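Local coordinates for putative sensory box/GGDEF family protein (Vibrio parahaemolyticus, PDB 3LID) that probably makes cyclic di-GMP from two GTP molecules through a GGDEF domain, and probably senses its surroundings with the extracellular PDC-fold domain described here, at residues R83-S88 against Y167-V172; G89-R94 against L108-K113; H190-K195 against I264-N269. All coordinates share one frame; numbering follows the deposited sequence.

Contact 1: residues R83-S88 against Y167-V172. With PO4 (phosphate ion), chain C.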
loop_
_atom_site.group_PDB
_atom_site.type_symbol
_atom_site.label_atom_id
_atom_site.label_comp_id
_atom_site.label_asym_id
_atom_site.label_seq_id
_atom_site.Cartn_x
_atom_site.Cartn_y
_atom_site.Cartn_z
ATOM N N ARG A 83 9.845 1.030 12.589
ATOM C CA ARG A 83 9.878 0.805 14.026
ATOM C C ARG A 83 10.621 -0.450 14.382
ATOM O O ARG A 83 10.734 -1.423 13.627
ATOM C CB ARG A 83 8.472 0.568 14.505
ATOM C CG ARG A 83 7.639 1.891 14.512
ATOM C CD ARG A 83 6.174 1.650 14.998
ATOM N NE ARG A 83 5.468 0.874 13.944
ATOM C CZ ARG A 83 4.192 0.482 14.067
ATOM N NH1 ARG A 83 3.489 0.764 15.207
ATOM N NH2 ARG A 83 3.584 -0.148 13.050
ATOM N N PHE A 84 11.097 -0.453 15.629
ATOM C CA PHE A 84 11.572 -1.691 16.217
ATOM C C PHE A 84 10.706 -1.893 17.478
ATOM O O PHE A 84 10.539 -0.967 18.294
ATOM C CB PHE A 84 13.058 -1.603 16.650
ATOM C CG PHE A 84 13.570 -2.917 17.139
ATOM C CD1 PHE A 84 13.881 -3.929 16.229
ATOM C CD2 PHE A 84 13.584 -3.190 18.531
ATOM C CE1 PHE A 84 14.296 -5.168 16.654
ATOM C CE2 PHE A 84 14.020 -4.516 19.007
ATOM C CZ PHE A 84 14.385 -5.464 18.024
ATOM N N LEU A 85 10.064 -3.067 17.570
ATOM C CA LEU A 85 9.273 -3.477 18.760
ATOM C C LEU A 85 10.078 -4.543 19.489
ATOM O O LEU A 85 10.691 -5.415 18.891
ATOM C CB LEU A 85 7.893 -4.101 18.337
ATOM C CG LEU A 85 6.798 -3.080 17.955
ATOM C CD1 LEU A 85 7.191 -2.154 16.802
ATOM C CD2 LEU A 85 5.547 -3.975 17.460
ATOM N N ASP A 86 10.032 -4.492 20.822
ATOM C CA ASP A 86 10.759 -5.562 21.523
ATOM C C ASP A 86 9.936 -6.839 21.549
ATOM O O ASP A 86 8.808 -6.880 20.977
ATOM C CB ASP A 86 11.157 -5.040 22.909
ATOM C CG ASP A 86 9.979 -4.825 23.867
ATOM O OD1 ASP A 86 8.796 -5.254 23.680
ATOM O OD2 ASP A 86 10.247 -4.132 24.919
ATOM N N THR A 87 10.453 -7.874 22.240
ATOM C CA THR A 87 9.717 -9.145 22.173
ATOM C C THR A 87 8.368 -9.092 22.846
ATOM O O THR A 87 7.505 -9.891 22.542
ATOM C CB THR A 87 10.526 -10.333 22.763
ATOM O OG1 THR A 87 10.847 -9.996 24.124
ATOM C CG2 THR A 87 11.791 -10.536 21.976
ATOM N N SER A 88 8.134 -8.133 23.732
ATOM C CA SER A 88 6.823 -7.997 24.359
ATOM C C SER A 88 5.820 -7.222 23.525
ATOM O O SER A 88 4.631 -7.119 23.885
ATOM C CB SER A 88 6.971 -7.357 25.774
ATOM O OG SER A 88 7.253 -5.956 25.629
ATOM N N TYR A 167 11.197 -7.090 16.805
ATOM C CA TYR A 167 10.662 -7.146 15.437
ATOM C C TYR A 167 10.917 -5.847 14.758
ATOM O O TYR A 167 10.600 -4.787 15.294
ATOM C CB TYR A 167 9.126 -7.371 15.497
ATOM C CG TYR A 167 8.834 -8.649 16.265
ATOM C CD1 TYR A 167 8.757 -9.874 15.585
ATOM C CD2 TYR A 167 8.646 -8.623 17.641
ATOM C CE1 TYR A 167 8.553 -11.086 16.304
ATOM C CE2 TYR A 167 8.463 -9.814 18.380
ATOM C CZ TYR A 167 8.412 -11.037 17.673
ATOM O OH TYR A 167 8.217 -12.189 18.376
ATOM N N LEU A 168 11.460 -5.924 13.545
ATOM C CA LEU A 168 11.466 -4.747 12.659
ATOM C C LEU A 168 10.113 -4.684 11.960
ATOM O O LEU A 168 9.661 -5.692 11.436
ATOM C CB LEU A 168 12.553 -4.956 11.620
ATOM C CG LEU A 168 12.609 -3.902 10.534
ATOM C CD1 LEU A 168 13.081 -2.572 11.163
ATOM C CD2 LEU A 168 13.641 -4.311 9.431
ATOM N N VAL A 169 9.485 -3.505 11.946
ATOM C CA VAL A 169 8.189 -3.343 11.320
ATOM C C VAL A 169 8.255 -2.111 10.454
ATOM O O VAL A 169 8.638 -1.019 10.918
ATOM C CB VAL A 169 7.086 -3.088 12.373
ATOM C CG1 VAL A 169 5.729 -2.922 11.689
ATOM C CG2 VAL A 169 7.011 -4.292 13.362
ATOM N N LEU A 170 7.838 -2.258 9.185
ATOM C CA LEU A 170 7.884 -1.098 8.288
ATOM C C LEU A 170 6.479 -0.875 7.758
ATOM O O LEU A 170 5.889 -1.800 7.266
ATOM C CB LEU A 170 8.810 -1.450 7.055
ATOM C CG LEU A 170 10.105 -2.201 7.455
ATOM C CD1 LEU A 170 10.835 -2.661 6.195
ATOM C CD2 LEU A 170 10.944 -1.174 8.261
ATOM N N ASN A 171 5.962 0.317 7.845
ATOM C CA ASN A 171 4.577 0.581 7.414
ATOM C C ASN A 171 4.681 1.208 6.040
ATOM O O ASN A 171 4.951 2.402 5.917
ATOM C CB ASN A 171 3.861 1.535 8.382
ATOM C CG ASN A 171 3.403 0.835 9.613
ATOM O OD1 ASN A 171 4.139 -0.024 10.157
ATOM N ND2 ASN A 171 2.180 1.135 10.054
ATOM N N VAL A 172 4.345 0.397 5.050
ATOM C CA VAL A 172 4.270 0.873 3.636
ATOM C C VAL A 172 2.957 1.620 3.452
ATOM O O VAL A 172 1.861 1.120 3.769
ATOM C CB VAL A 172 4.418 -0.318 2.676
ATOM C CG1 VAL A 172 4.173 0.194 1.207
ATOM C CG2 VAL A 172 5.826 -1.017 2.851
HETATM P P PO4 C . 0.083 0.683 13.468
HETATM O O1 PO4 C . 0.433 2.183 13.461
HETATM O O2 PO4 C . 0.523 0.224 14.865
HETATM O O3 PO4 C . 0.856 -0.087 12.436
HETATM O O4 PO4 C . -1.419 0.485 13.298
HETATM O O HOH W 1 6.494 0.682 11.282
HETATM O O HOH W 2 7.708 -12.181 20.891
#

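Contact 2: residues G89-R94 against L108-K113. With PO4 (phosphate ion), chain C.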
loop_
_atom_site.group_PDB
_atom_site.type_symbol
_atom_site.label_atom_id
_atom_site.label_comp_id
_atom_site.label_asym_id
_atom_site.label_seq_id
_atom_site.Cartn_x
_atom_site.Cartn_y
_atom_site.Cartn_z
ATOM N N GLY A 89 6.293 -6.736 22.373
ATOM C CA GLY A 89 5.444 -5.926 21.466
ATOM C C GLY A 89 5.389 -4.436 21.763
ATOM O O GLY A 89 4.542 -3.703 21.201
ATOM N N THR A 90 6.291 -3.947 22.603
ATOM C CA THR A 90 6.364 -2.520 22.960
ATOM C C THR A 90 7.316 -1.804 21.967
ATOM O O THR A 90 8.417 -2.267 21.720
ATOM C CB THR A 90 6.848 -2.311 24.406
ATOM O OG1 THR A 90 5.791 -2.739 25.269
ATOM C CG2 THR A 90 6.992 -0.781 24.677
ATOM N N GLU A 91 6.849 -0.705 21.399
ATOM C CA GLU A 91 7.707 0.075 20.481
ATOM C C GLU A 91 8.927 0.601 21.243
ATOM O O GLU A 91 8.765 1.201 22.338
ATOM C CB GLU A 91 6.931 1.262 19.969
ATOM C CG GLU A 91 5.701 0.818 19.062
ATOM C CD GLU A 91 4.808 1.962 18.698
ATOM O OE1 GLU A 91 4.631 2.877 19.552
ATOM O OE2 GLU A 91 4.258 1.956 17.512
ATOM N N LYS A 92 10.099 0.418 20.677
ATOM C CA LYS A 92 11.357 0.883 21.320
ATOM C C LYS A 92 11.982 1.969 20.415
ATOM O O LYS A 92 12.640 2.937 20.926
ATOM C CB LYS A 92 12.352 -0.238 21.448
ATOM C CG LYS A 92 11.844 -1.439 22.313
ATOM C CD LYS A 92 11.623 -1.022 23.727
ATOM C CE LYS A 92 12.903 -0.442 24.251
ATOM N NZ LYS A 92 12.872 -0.548 25.703
ATOM N N VAL A 93 11.781 1.831 19.089
ATOM C CA VAL A 93 12.374 2.802 18.145
ATOM C C VAL A 93 11.263 3.103 17.177
ATOM O O VAL A 93 10.622 2.172 16.671
ATOM C CB VAL A 93 13.544 2.259 17.331
ATOM C CG1 VAL A 93 14.155 3.422 16.542
ATOM C CG2 VAL A 93 14.669 1.702 18.288
ATOM N N ARG A 94 10.961 4.386 16.989
ATOM C CA ARG A 94 9.839 4.697 16.098
ATOM C C ARG A 94 10.163 5.962 15.287
ATOM O O ARG A 94 10.234 7.072 15.852
ATOM C CB ARG A 94 8.604 4.979 16.970
ATOM C CG ARG A 94 7.372 5.376 16.162
ATOM C CD ARG A 94 6.109 5.310 17.033
ATOM N NE ARG A 94 4.946 5.613 16.213
ATOM C CZ ARG A 94 3.936 6.424 16.569
ATOM N NH1 ARG A 94 3.888 7.050 17.765
ATOM N NH2 ARG A 94 2.943 6.625 15.676
ATOM N N LEU A 108 8.744 9.974 20.702
ATOM C CA LEU A 108 8.840 9.369 22.005
ATOM C C LEU A 108 7.467 8.830 22.403
ATOM O O LEU A 108 7.314 8.330 23.576
ATOM C CB LEU A 108 9.272 10.439 23.040
ATOM C CG LEU A 108 10.705 10.939 22.878
ATOM C CD1 LEU A 108 10.836 12.174 23.828
ATOM C CD2 LEU A 108 11.707 9.908 23.213
ATOM N N ILE A 109 6.516 8.807 21.461
ATOM C CA ILE A 109 5.168 8.302 21.785
ATOM C C ILE A 109 5.265 6.786 21.445
ATOM O O ILE A 109 5.170 6.423 20.255
ATOM C CB ILE A 109 4.045 8.973 20.996
ATOM C CG1 ILE A 109 3.968 10.483 21.406
ATOM C CG2 ILE A 109 2.693 8.324 21.334
ATOM C CD1 ILE A 109 3.123 11.289 20.472
ATOM N N LEU A 110 5.599 5.960 22.461
ATOM C CA LEU A 110 5.931 4.559 22.260
ATOM C C LEU A 110 4.852 3.715 22.938
ATOM O O LEU A 110 4.562 3.916 24.123
ATOM C CB LEU A 110 7.291 4.258 22.835
ATOM C CG LEU A 110 8.381 5.082 22.172
ATOM C CD1 LEU A 110 9.732 4.856 22.839
ATOM C CD2 LEU A 110 8.513 4.695 20.663
ATOM N N ARG A 111 4.238 2.798 22.215
ATOM C CA ARG A 111 3.057 2.091 22.744
ATOM C C ARG A 111 3.257 0.596 22.754
ATOM O O ARG A 111 4.129 0.039 22.068
ATOM C CB ARG A 111 1.871 2.330 21.818
ATOM C CG ARG A 111 1.303 3.754 21.874
ATOM C CD ARG A 111 1.958 4.713 20.855
ATOM N NE ARG A 111 2.272 4.227 19.483
ATOM C CZ ARG A 111 1.522 4.367 18.383
ATOM N NH1 ARG A 111 0.318 4.978 18.397
ATOM N NH2 ARG A 111 1.980 3.891 17.256
ATOM N N ASP A 112 2.436 -0.053 23.590
ATOM C CA ASP A 112 2.416 -1.521 23.590
ATOM C C ASP A 112 1.452 -2.008 22.498
ATOM O O ASP A 112 0.236 -1.796 22.595
ATOM C CB ASP A 112 1.846 -1.924 24.977
ATOM C CG ASP A 112 1.633 -3.384 25.112
ATOM O OD1 ASP A 112 1.843 -4.181 24.167
ATOM O OD2 ASP A 112 1.291 -3.736 26.250
ATOM N N LYS A 113 1.998 -2.670 21.452
ATOM C CA LYS A 113 1.227 -3.118 20.292
ATOM C C LYS A 113 0.903 -4.588 20.378
ATOM O O LYS A 113 0.501 -5.227 19.394
ATOM C CB LYS A 113 2.020 -2.866 19.025
ATOM C CG LYS A 113 2.150 -1.399 18.767
ATOM C CD LYS A 113 0.852 -0.807 18.139
ATOM C CE LYS A 113 0.949 0.708 18.087
ATOM N NZ LYS A 113 -0.208 1.313 17.263
HETATM P P PO4 C . 0.083 0.683 13.468
HETATM O O1 PO4 C . 0.433 2.183 13.461
HETATM O O2 PO4 C . 0.523 0.224 14.865
HETATM O O3 PO4 C . 0.856 -0.087 12.436
HETATM O O4 PO4 C . -1.419 0.485 13.298
HETATM O O HOH W 3 4.025 -5.323 25.442
#

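Contact 3: residues H190-K195 against I264-N269. With EDO (1,2-ethanediol), chain H.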
loop_
_atom_site.group_PDB
_atom_site.type_symbol
_atom_site.label_atom_id
_atom_site.label_comp_id
_atom_site.label_asym_id
_atom_site.label_seq_id
_atom_site.Cartn_x
_atom_site.Cartn_y
_atom_site.Cartn_z
ATOM N N HIS A 190 -7.569 6.949 -14.249
ATOM C CA HIS A 190 -7.430 6.718 -12.782
ATOM C C HIS A 190 -7.549 5.250 -12.461
ATOM O O HIS A 190 -8.531 4.618 -12.811
ATOM C CB HIS A 190 -8.466 7.488 -12.036
ATOM C CG HIS A 190 -8.279 8.983 -12.108
ATOM N ND1 HIS A 190 -7.506 9.684 -11.197
ATOM C CD2 HIS A 190 -8.762 9.907 -12.985
ATOM C CE1 HIS A 190 -7.541 10.982 -11.496
ATOM N NE2 HIS A 190 -8.282 11.139 -12.585
ATOM N N ILE A 191 -6.555 4.686 -11.763
ATOM C CA ILE A 191 -6.702 3.285 -11.437
ATOM C C ILE A 191 -7.202 3.213 -10.010
ATOM O O ILE A 191 -6.655 3.903 -9.152
ATOM C CB ILE A 191 -5.375 2.538 -11.628
ATOM C CG1 ILE A 191 -4.991 2.561 -13.102
ATOM C CG2 ILE A 191 -5.409 1.077 -10.939
ATOM C CD1 ILE A 191 -3.774 1.838 -13.418
ATOM N N GLU A 192 -8.224 2.442 -9.757
ATOM C CA GLU A 192 -8.725 2.238 -8.404
ATOM C C GLU A 192 -8.138 0.918 -7.925
ATOM O O GLU A 192 -7.864 0.006 -8.739
ATOM C CB GLU A 192 -10.279 2.155 -8.396
ATOM C CG GLU A 192 -10.880 3.532 -8.645
ATOM C CD GLU A 192 -12.389 3.491 -8.844
ATOM O OE1 GLU A 192 -12.819 2.857 -9.820
ATOM O OE2 GLU A 192 -13.128 4.077 -8.034
ATOM N N LEU A 193 -7.961 0.770 -6.602
ATOM C CA LEU A 193 -7.540 -0.518 -6.092
ATOM C C LEU A 193 -8.667 -1.097 -5.273
ATOM O O LEU A 193 -9.183 -0.451 -4.346
ATOM C CB LEU A 193 -6.330 -0.347 -5.077
ATOM C CG LEU A 193 -5.115 0.332 -5.732
ATOM C CD1 LEU A 193 -3.999 0.532 -4.591
ATOM C CD2 LEU A 193 -4.576 -0.589 -6.820
ATOM N N VAL A 194 -9.021 -2.314 -5.587
ATOM C CA VAL A 194 -10.081 -3.086 -4.952
ATOM C C VAL A 194 -9.515 -4.292 -4.380
ATOM O O VAL A 194 -8.855 -5.105 -5.061
ATOM C CB VAL A 194 -11.205 -3.441 -6.030
ATOM C CG1 VAL A 194 -12.274 -4.284 -5.361
ATOM C CG2 VAL A 194 -11.812 -2.136 -6.503
ATOM N N LYS A 195 -9.785 -4.539 -3.080
ATOM C CA LYS A 195 -9.214 -5.697 -2.448
ATOM C C LYS A 195 -9.925 -6.986 -2.791
ATOM O O LYS A 195 -11.006 -6.978 -3.396
ATOM C CB LYS A 195 -9.363 -5.543 -0.905
ATOM C CG LYS A 195 -8.441 -4.357 -0.470
ATOM C CD LYS A 195 -8.346 -4.455 1.105
ATOM C CE LYS A 195 -9.727 -4.056 1.680
ATOM N NZ LYS A 195 -9.626 -4.109 3.288
ATOM N N ILE A 264 -8.440 -1.474 -11.174
ATOM C CA ILE A 264 -9.695 -1.203 -11.957
ATOM C C ILE A 264 -9.631 0.116 -12.606
ATOM O O ILE A 264 -9.266 1.122 -11.992
ATOM C CB ILE A 264 -10.859 -1.207 -10.993
ATOM C CG1 ILE A 264 -10.964 -2.552 -10.230
ATOM C CG2 ILE A 264 -12.223 -0.802 -11.677
ATOM C CD1 ILE A 264 -11.238 -3.742 -11.048
ATOM N N ILE A 265 -10.080 0.176 -13.889
ATOM C CA ILE A 265 -10.331 1.423 -14.533
ATOM C C ILE A 265 -11.826 1.347 -14.865
ATOM O O ILE A 265 -12.229 0.456 -15.588
ATOM C CB ILE A 265 -9.482 1.622 -15.805
ATOM C CG1 ILE A 265 -8.032 1.789 -15.369
ATOM C CG2 ILE A 265 -9.907 2.916 -16.583
ATOM C CD1 ILE A 265 -7.035 1.845 -16.470
ATOM N N ASP A 266 -12.597 2.242 -14.271
ATOM C CA ASP A 266 -14.073 2.243 -14.356
ATOM C C ASP A 266 -14.452 3.587 -14.963
ATOM O O ASP A 266 -14.223 4.628 -14.379
ATOM C CB ASP A 266 -14.673 1.984 -12.943
ATOM C CG ASP A 266 -16.162 2.247 -12.850
ATOM O OD1 ASP A 266 -16.782 2.681 -13.861
ATOM O OD2 ASP A 266 -16.703 2.060 -11.728
ATOM N N LEU A 267 -14.978 3.585 -16.205
ATOM C CA LEU A 267 -15.397 4.837 -16.850
ATOM C C LEU A 267 -16.897 4.743 -17.212
ATOM O O LEU A 267 -17.371 3.716 -17.758
ATOM C CB LEU A 267 -14.663 4.992 -18.166
ATOM C CG LEU A 267 -13.166 5.205 -17.936
ATOM C CD1 LEU A 267 -12.419 4.704 -19.157
ATOM C CD2 LEU A 267 -12.989 6.679 -17.687
ATOM N N SER A 268 -17.646 5.760 -16.839
ATOM C CA SER A 268 -19.097 5.792 -17.230
ATOM C C SER A 268 -19.204 6.234 -18.695
ATOM O O SER A 268 -18.210 6.711 -19.322
ATOM C CB SER A 268 -19.798 6.835 -16.389
ATOM O OG SER A 268 -19.231 8.095 -16.735
ATOM N N ASN A 269 -20.396 6.076 -19.270
ATOM C CA ASN A 269 -20.614 6.545 -20.644
ATOM C C ASN A 269 -20.215 7.951 -20.826
ATOM O O ASN A 269 -19.678 8.324 -21.868
ATOM C CB ASN A 269 -22.090 6.439 -21.023
ATOM C CG ASN A 269 -22.534 5.013 -21.125
ATOM O OD1 ASN A 269 -23.690 4.686 -20.817
ATOM N ND2 ASN A 269 -21.621 4.136 -21.529
HETATM C C1 EDO H . -9.493 -0.966 5.027
HETATM O O1 EDO H . -10.277 -1.220 3.794
HETATM C C2 EDO H . -8.022 -1.009 4.661
HETATM O O2 EDO H . -7.662 -2.363 4.350
HETATM O O HOH W 4 -11.291 3.712 -12.139
HETATM O O HOH W 5 -14.918 1.297 -9.803
#

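Contact 1: residues R83-S88 against Y167-V172
Strands 83-86 and 167-172 run antiparallel, and their side chains divide between two faces of the sheet. Arg83, Leu85, Tyr167, Val169 and Asn171 share one face, while Phe84 and Leu168 lie on the other, where Leu168 meets Leu44 of helix 9-45. Arg83 CG stands anti to the carbonyl carbon, and a bend at chi3 (-70°) turns the guanidinium toward the Asn171 side chain, which it crosses obliquely. Arg83 NH2 donates to Asn171 OD1 at 2.9 Å, yet the guanidinium and amide planes are 73° apart, and the donor sits above the amide carbonyl plane, not on a lone pair. Both groups converge on a phosphate, probably from the crystallisation liquor: Arg83 NH2 reaches its O3 at 2.8 Å, and Asn171 ND2 meets the same oxygen at 3.0 Å, nearly straight (172°). Arg83 NH1 donates to O2 of the ion and also forms a salt bridge with Glu91. Water 1 fixes the near edge of the guanidinium, accepting from Arg83 NE at 2.9 Å and donating to Val169 O and Asn171 OD1. Nearby, the Leu85 and Val169 side chains cross obliquely, Leu85 CD1 4.1 Å from Val169 CG2. The Tyr167 ring turns an edge to Asp86 O, and its OH, which also binds Arg164, is joined through water 2 to Thr87 O. On the opposite face the Phe84 ring, with CG anti to the backbone N, leans along the Tyr167 backbone, CD1 lying 3.5 Å from Tyr167 O. Backbone bonds in both directions link Arg83 with Val169 and Leu85 with Tyr167. An antiparallel sheet beside a long N-terminal helix, with a polar pocket on its other face, is characteristic of the PDC sensor fold; the phosphate is consistent with a site for an anionic ligand.

Contact 2: residues G89-R94 against L108-K113
Glu91 is the centre of this contact, reaching from the start of strand 91-98 into the loop 108-113. Its CG is anti to the carbonyl carbon and its chain extended (chi2 172°), so that it runs alongside Arg111 with both side chains pointing the same way. Arg111 is kinked at chi2 and chi3 (90° and 40°), which turns its guanidinium back to grip the carboxylate side-on. Arg111 NE gives a nearly straight bond to Glu91 OE1 at 2.7 Å, and NH2 meets the syn lone pair of OE2 at 3.0 Å. Glu91 OE1 also takes the backbone N of Arg111 at 2.7 Å, so one oxygen accepts both a backbone and a side-chain N-H of Arg111. Arg94, fully extended from CG to NE, lays its guanidinium flat on that of Arg111, the centres 3.7 Å apart. Its NH1 is held in place by Ile109 O, on a carbonyl lone pair, at 2.9 Å. On the other side of the Arg111 plane, near its rim, lies Lys113 NZ, which donates to phosphate O2 at 2.7 Å. Leu110 CD2 packs against Glu91 CB and Arg94 CB. Backbone bonds from Glu91 N to Arg111 O and from Lys113 N to Gly89 O tie the main chains together; Gly89 has a positive phi. Glu91 OE2 and Arg111 NH1 have further salt-bridge partners in Arg83 and Asp140. The repulsion between the stacked guanidiniums, and from Lys113 beyond, is probably offset by Glu91 and Asp140, while the phosphate probably balances Lys113; with so many cations around it Glu91 is very probably ionised.

Contact 3: residues H190-K195 against I264-N269
Within 190-195 and 264-269 the one antiparallel bridge is Glu192 with Ile264, the axes of 192-195 and 264-268 lying 118° apart. The bridge itself is tight: Glu192 N donates to Ile264 O at 2.8 Å, almost straight (172°), and Ile264 N returns a bond to Glu192 O at 2.9 Å. Apolar branches close in on both faces. Toward helix 9-45, the Ile191 and Ile265 side chains cross obliquely, CG1 to CG1 at 3.9 Å, each CG1 being anti to its carbonyl carbon. On the other face Val194 CG2 meets Ile264 CG1 at 3.8 Å, beside Tyr200 and Phe250 of the adjoining strands. The looser part is polar and bridged by water. Glu192, extended beyond CG, crosses Asp266 obliquely, its OE1 beside Asp266 CB, leaving Glu192 OE1 and Asp266 OD2 4.4 Å apart. Water 5 lies between the two acids and donates to both, 2.6 Å from Glu192 OE1 and 2.7 Å from Asp266 OD2, while water 4 accepts from Asp266 N. Glu192 OE2 has Arg208 and Ser203 as partners, and Asp266 OD2 has Tyr226. With water protons directed at both carboxylates and a cation beside Glu192, the two acids can probably both remain charged despite their closeness, their repulsion moderated by the water between them.

From the N terminus, the long helix 9-45 runs beside both sheets before the first strand of contact 1. Contact 1 closes when 167-172 returns to lie against 83-88, after 78 intervening residues. Contact 2 nests inside that loop: 89-94 follows directly on 83-88 and, closing a loop of 13 residues, meets 108-113, which leads to helix 117-124. The two touch through adjacent strands and share the phosphate, their centres about 9 Å apart. Contact 3 opens after contact 1 has closed, joining 190-195 to 264-269 in the second sheet and closing a loop of 68 residues. Its centre lies about 34 Å from that of contact 1, on the opposite side of the chain's centre.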